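Local coordinates for protein biotin transporter BioY (Lactococcus lactis subsp. cremoris, PDB 4DVE) that binds biotin within the membrane as the substrate-specific S component of an energy-coupling factor (ECF) type ABC transporter and probably works with the energy-coupling complex in biotin uptake, at residues M57-L61 / I183-R188; L96-Y102 / W150-S155. All blocks are in the same frame, centred on the assembly; numbering follows the deposited sequence.

Both contacts lie in one all-helical membrane domain, on opposite sides of the chain's centre, their centres about 29 Å apart. Contact 1 pairs helix 52-80 with helix 170-189; contact 2 sets the loop and first turn of helix 100-119 against the C-terminal part of helix 128-155. Each is partly buried. Contact 1 is helix against helix: an apolar interface closed by an arginine that grips a backbone carbonyl and also pairs with Glu131. Contact 2 is a close fit of glycine-rich backbone to an indole, with a tryptophan-to-carbonyl hydrogen bond, and its 96-102 side reaches bound biotin through Ser99, just before the helix, and Tyr102 in its first turn, whereas contact 1 lies away from it.

Contact 1. Residues M57-L61 / I183-R188; sequences MAGGL and IVRRLR
Residues 57-61 and 183-188 are both helical pieces of longer helices, 52-80 and 170-189. The axes of the two segments approach to 9.7 Å and run broadly parallel, 26° apart, with a signed crossing angle of -26°; the nearest CA pair is Leu61 and Val184, 6.2 Å apart. Met57, a selenomethionine with chi angles m, t, p, lies along the interface, its CG 4.0 Å from Val184 CG1 and its CE 4.0 Å from Ile183 CG2; it also touches Phe29 of helix 13-33. Ala58 turns its CB away from the partner helix, onto Met26. This is parallel packing of two transmembrane-bundle helices of the S-component fold, and it joins two elements far apart in sequence. Gly60 follows, on the side facing the partner, and supplies its carbonyl: Arg188 NE and NH2 both donate to Gly60 O, at 3.0 and 2.8 Å, so the acceptor sits at the edge of the guanidinium. Arg188 reaches it with chi1 m, chi2 t, chi3 -135° and chi4 107°, while the same NH2 forms a salt bridge with Glu131 of helix 128-155, whose other carboxylate oxygen pairs with Arg185. Leu61 (m, t) buries the most surface here. Its CD2 lies 3.9 Å from Val184 CB, and its CD1 lies 3.9 Å from Leu187 CD1, Leu187 also being m, t. Val184 points its CB toward the first helix, between Met57 and Leu61.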
loop_
_atom_site.group_PDB
_atom_site.type_symbol
_atom_site.label_atom_id
_atom_site.label_comp_id
_atom_site.label_asym_id
_atom_site.label_seq_id
_atom_site.Cartn_x
_atom_site.Cartn_y
_atom_site.Cartn_z
HETATM N N MSE A 57 2.081 1.266 -4.617
HETATM C CA MSE A 57 2.780 0.948 -5.866
HETATM C C MSE A 57 2.682 -0.492 -6.329
HETATM O O MSE A 57 2.780 -0.763 -7.539
HETATM C CB MSE A 57 4.269 1.229 -5.675
HETATM C CG MSE A 57 4.578 2.721 -5.558
HETATM SE SE MSE A 57 6.410 2.980 -4.849
HETATM C CE MSE A 57 7.327 1.902 -6.227
ATOM N N ALA A 58 2.525 -1.420 -5.383
ATOM C CA ALA A 58 2.603 -2.866 -5.643
ATOM C C ALA A 58 1.619 -3.356 -6.711
ATOM O O ALA A 58 2.006 -4.102 -7.626
ATOM C CB ALA A 58 2.404 -3.647 -4.339
ATOM N N GLY A 59 0.351 -2.974 -6.570
ATOM C CA GLY A 59 -0.698 -3.349 -7.545
ATOM C C GLY A 59 -0.556 -2.721 -8.926
ATOM O O GLY A 59 -0.937 -3.323 -9.934
ATOM N N GLY A 60 -0.001 -1.510 -8.993
ATOM C CA GLY A 60 0.212 -0.839 -10.265
ATOM C C GLY A 60 1.403 -1.377 -11.038
ATOM O O GLY A 60 1.514 -1.148 -12.253
ATOM N N LEU A 61 2.306 -2.058 -10.337
ATOM C CA LEU A 61 3.461 -2.693 -10.986
ATOM C C LEU A 61 3.229 -4.154 -11.296
ATOM O O LEU A 61 3.514 -4.603 -12.396
ATOM C CB LEU A 61 4.731 -2.540 -10.151
ATOM C CG LEU A 61 5.323 -1.133 -10.175
ATOM C CD1 LEU A 61 6.448 -0.963 -9.140
ATOM C CD2 LEU A 61 5.752 -0.789 -11.600
ATOM N N ILE A 183 6.164 7.321 -10.562
ATOM C CA ILE A 183 7.158 6.247 -10.495
ATOM C C ILE A 183 6.722 4.982 -11.260
ATOM O O ILE A 183 7.486 4.470 -12.112
ATOM C CB ILE A 183 7.528 5.909 -9.051
ATOM C CG1 ILE A 183 8.319 7.065 -8.421
ATOM C CG2 ILE A 183 8.365 4.640 -8.955
ATOM C CD1 ILE A 183 8.370 6.961 -6.895
ATOM N N VAL A 184 5.502 4.502 -11.010
ATOM C CA VAL A 184 5.078 3.270 -11.657
ATOM C C VAL A 184 4.893 3.420 -13.170
ATOM O O VAL A 184 5.267 2.497 -13.906
ATOM C CB VAL A 184 3.877 2.535 -11.007
ATOM C CG1 VAL A 184 3.978 2.530 -9.487
ATOM C CG2 VAL A 184 2.572 3.083 -11.500
ATOM N N ARG A 185 4.354 4.550 -13.639
ATOM C CA ARG A 185 4.164 4.749 -15.093
ATOM C C ARG A 185 5.529 4.773 -15.802
ATOM O O ARG A 185 5.676 4.191 -16.878
ATOM C CB ARG A 185 3.391 6.029 -15.471
ATOM C CG ARG A 185 2.122 6.362 -14.722
ATOM C CD ARG A 185 0.788 5.990 -15.331
ATOM N NE ARG A 185 0.634 6.384 -16.695
ATOM C CZ ARG A 185 -0.360 5.981 -17.475
ATOM N NH1 ARG A 185 -1.343 5.200 -17.017
ATOM N NH2 ARG A 185 -0.373 6.370 -18.732
ATOM N N ARG A 186 6.517 5.443 -15.204
ATOM C CA ARG A 186 7.902 5.373 -15.696
ATOM C C ARG A 186 8.466 3.952 -15.735
ATOM O O ARG A 186 9.026 3.530 -16.755
ATOM C CB ARG A 186 8.858 6.242 -14.872
ATOM C CG ARG A 186 9.136 7.593 -15.481
ATOM C CD ARG A 186 9.803 8.521 -14.478
ATOM N NE ARG A 186 9.554 9.928 -14.796
ATOM C CZ ARG A 186 9.907 10.956 -14.027
ATOM N NH1 ARG A 186 10.530 10.757 -12.864
ATOM N NH2 ARG A 186 9.627 12.197 -14.427
ATOM N N LEU A 187 8.369 3.233 -14.627
ATOM C CA LEU A 187 8.835 1.847 -14.592
ATOM C C LEU A 187 8.166 0.966 -15.649
ATOM O O LEU A 187 8.814 0.086 -16.200
ATOM C CB LEU A 187 8.680 1.217 -13.223
ATOM C CG LEU A 187 9.648 1.733 -12.162
ATOM C CD1 LEU A 187 9.272 1.087 -10.831
ATOM C CD2 LEU A 187 11.128 1.493 -12.502
ATOM N N ARG A 188 6.888 1.225 -15.936
ATOM C CA ARG A 188 6.154 0.447 -16.906
ATOM C C ARG A 188 6.410 0.811 -18.368
ATOM O O ARG A 188 6.177 -0.020 -19.226
ATOM C CB ARG A 188 4.670 0.631 -16.731
ATOM C CG ARG A 188 3.992 -0.201 -15.651
ATOM C CD ARG A 188 2.543 -0.327 -16.111
ATOM N NE ARG A 188 1.720 -0.097 -15.013
ATOM C CZ ARG A 188 0.977 0.979 -14.769
ATOM N NH1 ARG A 188 0.766 1.992 -15.620
ATOM N NH2 ARG A 188 0.398 0.971 -13.619
#

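Contact 2. Residues L96-Y102 / W150-S155; sequences LGPSGGY and WLSFQS. With BTN (biotin), chain D.
Trp150 buries the most surface, followed by Pro98 and Leu151. It sits on a helical piece, 150-155, and faces a loop that turns through a type I beta turn from Gly97 to Gly100 into the helix starting at Gly100. The nearest CA pairs are Gly101 with Trp150 (5.0 Å) and Pro98 with Leu151 (5.1 Å). With chi1 t and chi2 -76°, the indole lies flat against the backbone: Gly101 N is 3.3 Å from Trp150 CG, and Gly100 CA makes a CH-pi contact with the five-membered ring, 4.1 Å from its centroid. A CB on either glycine would clash with Trp150. In the ring plane, Trp150 NE1 donates to Gly97 O at 2.8 Å, and Leu96 CA lies 3.9 Å from Trp150 CZ2. Pro98 CB packs 3.7 Å from Leu151 CD1 (t, p). Residues 96-102 also line the biotin pocket: Ser99 OG donates to carboxylate O12 of biotin at 2.6 Å and is also hydrogen-bonded to Arg103, while Tyr102 CD1 is 3.7 Å from biotin C2, its hydroxyl bonded to Asn166. The indole face thus meets mainly backbone; with no CB on Gly100 and Gly101, it can lie this close, while Ser99 and Tyr102 serve the ligand.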
loop_
_atom_site.group_PDB
_atom_site.type_symbol
_atom_site.label_atom_id
_atom_site.label_comp_id
_atom_site.label_asym_id
_atom_site.label_seq_id
_atom_site.Cartn_x
_atom_site.Cartn_y
_atom_site.Cartn_z
ATOM N N LEU A 96 -3.432 -5.787 16.562
ATOM C CA LEU A 96 -4.658 -5.460 17.281
ATOM C C LEU A 96 -4.602 -4.053 17.857
ATOM O O LEU A 96 -5.536 -3.638 18.533
ATOM C CB LEU A 96 -4.917 -6.457 18.430
ATOM C CG LEU A 96 -5.277 -7.879 18.015
ATOM C CD1 LEU A 96 -5.489 -8.764 19.246
ATOM C CD2 LEU A 96 -6.506 -7.860 17.113
ATOM N N GLY A 97 -3.503 -3.337 17.627
ATOM C CA GLY A 97 -3.333 -2.008 18.195
ATOM C C GLY A 97 -4.024 -0.921 17.363
ATOM O O GLY A 97 -4.793 -1.210 16.436
ATOM N N PRO A 98 -3.705 0.341 17.668
ATOM C CA PRO A 98 -4.422 1.492 17.068
ATOM C C PRO A 98 -4.319 1.583 15.543
ATOM O O PRO A 98 -5.261 2.045 14.908
ATOM C CB PRO A 98 -3.795 2.714 17.728
ATOM C CG PRO A 98 -2.869 2.197 18.796
ATOM C CD PRO A 98 -2.732 0.717 18.714
ATOM N N SER A 99 -3.200 1.122 14.967
ATOM C CA SER A 99 -2.972 1.217 13.545
ATOM C C SER A 99 -3.311 -0.092 12.792
ATOM O O SER A 99 -3.042 -0.207 11.592
ATOM C CB SER A 99 -1.519 1.641 13.289
ATOM O OG SER A 99 -0.607 0.554 13.524
ATOM N N GLY A 100 -3.944 -1.046 13.479
ATOM C CA GLY A 100 -4.273 -2.353 12.882
ATOM C C GLY A 100 -5.134 -2.287 11.628
ATOM O O GLY A 100 -4.914 -3.026 10.660
ATOM N N GLY A 101 -6.111 -1.392 11.643
ATOM C CA GLY A 101 -7.040 -1.227 10.541
ATOM C C GLY A 101 -6.369 -0.824 9.242
ATOM O O GLY A 101 -6.709 -1.357 8.179
ATOM N N TYR A 102 -5.420 0.112 9.321
ATOM C CA TYR A 102 -4.707 0.552 8.143
ATOM C C TYR A 102 -3.958 -0.640 7.523
ATOM O O TYR A 102 -3.983 -0.854 6.308
ATOM C CB TYR A 102 -3.707 1.661 8.466
ATOM C CG TYR A 102 -4.298 2.886 9.126
ATOM C CD1 TYR A 102 -4.851 3.941 8.368
ATOM C CD2 TYR A 102 -4.316 2.992 10.527
ATOM C CE1 TYR A 102 -5.365 5.076 8.994
ATOM C CE2 TYR A 102 -4.834 4.115 11.157
ATOM C CZ TYR A 102 -5.370 5.149 10.400
ATOM O OH TYR A 102 -5.898 6.245 11.073
ATOM N N TRP A 150 -11.327 1.320 12.664
ATOM C CA TRP A 150 -10.648 0.432 13.587
ATOM C C TRP A 150 -10.119 1.178 14.789
ATOM O O TRP A 150 -10.325 0.760 15.928
ATOM C CB TRP A 150 -9.512 -0.253 12.876
ATOM C CG TRP A 150 -8.716 -1.176 13.735
ATOM C CD1 TRP A 150 -7.764 -0.862 14.698
ATOM C CD2 TRP A 150 -8.714 -2.623 13.662
ATOM N NE1 TRP A 150 -7.233 -1.990 15.257
ATOM C CE2 TRP A 150 -7.750 -3.086 14.664
ATOM C CE3 TRP A 150 -9.382 -3.563 12.880
ATOM C CZ2 TRP A 150 -7.488 -4.439 14.856
ATOM C CZ3 TRP A 150 -9.112 -4.925 13.087
ATOM C CH2 TRP A 150 -8.190 -5.352 14.055
ATOM N N LEU A 151 -9.456 2.299 14.532
ATOM C CA LEU A 151 -8.970 3.164 15.585
ATOM C C LEU A 151 -10.054 3.563 16.592
ATOM O O LEU A 151 -9.842 3.479 17.795
ATOM C CB LEU A 151 -8.322 4.410 14.984
ATOM C CG LEU A 151 -7.808 5.452 15.971
ATOM C CD1 LEU A 151 -6.675 4.908 16.858
ATOM C CD2 LEU A 151 -7.445 6.715 15.194
ATOM N N SER A 152 -11.194 4.008 16.080
ATOM C CA SER A 152 -12.342 4.378 16.895
ATOM C C SER A 152 -12.711 3.248 17.862
ATOM O O SER A 152 -12.865 3.456 19.069
ATOM C CB SER A 152 -13.535 4.704 15.986
ATOM O OG SER A 152 -14.647 5.070 16.762
ATOM N N PHE A 153 -12.817 2.042 17.324
ATOM C CA PHE A 153 -13.158 0.883 18.141
ATOM C C PHE A 153 -12.034 0.508 19.083
ATOM O O PHE A 153 -12.271 0.310 20.243
ATOM C CB PHE A 153 -13.576 -0.324 17.283
ATOM C CG PHE A 153 -15.004 -0.259 16.808
ATOM C CD1 PHE A 153 -16.050 -0.627 17.655
ATOM C CD2 PHE A 153 -15.312 0.162 15.520
ATOM C CE1 PHE A 153 -17.367 -0.563 17.219
ATOM C CE2 PHE A 153 -16.627 0.226 15.080
ATOM C CZ PHE A 153 -17.652 -0.140 15.929
ATOM N N GLN A 154 -10.798 0.410 18.626
ATOM C CA GLN A 154 -9.788 -0.136 19.555
ATOM C C GLN A 154 -9.271 0.861 20.587
ATOM O O GLN A 154 -8.831 0.454 21.635
ATOM C CB GLN A 154 -8.667 -0.925 18.847
ATOM C CG GLN A 154 -7.441 -0.171 18.460
ATOM C CD GLN A 154 -6.531 0.228 19.598
ATOM O OE1 GLN A 154 -6.073 -0.573 20.404
ATOM N NE2 GLN A 154 -6.223 1.470 19.618
ATOM N N SER A 155 -9.312 2.156 20.297
ATOM C CA SER A 155 -8.866 3.142 21.257
ATOM C C SER A 155 -10.041 3.795 21.987
ATOM O O SER A 155 -9.841 4.678 22.784
ATOM C CB SER A 155 -8.022 4.213 20.581
ATOM O OG SER A 155 -6.805 3.615 20.199
HETATM C C11 BTN D . 2.111 0.720 11.551
HETATM O O11 BTN D . 3.302 0.666 11.170
HETATM O O12 BTN D . 1.808 0.328 12.687
HETATM C C10 BTN D . 0.998 1.248 10.627
HETATM C C9 BTN D . 0.897 2.775 10.611
HETATM C C8 BTN D . -0.280 3.232 9.718
HETATM C C7 BTN D . -0.215 4.742 9.440
HETATM C C2 BTN D . -1.336 5.223 8.535
HETATM S S1 BTN D . -1.150 4.563 6.870
HETATM C C6 BTN D . -2.255 5.799 6.223
HETATM C C5 BTN D . -2.039 7.100 7.036
HETATM N N1 BTN D . -1.034 7.929 6.422
HETATM C C3 BTN D . 0.059 8.060 7.169
HETATM O O3 BTN D . 1.055 8.722 6.874
HETATM N N2 BTN D . -0.123 7.363 8.304
HETATM C C4 BTN D . -1.418 6.736 8.385
#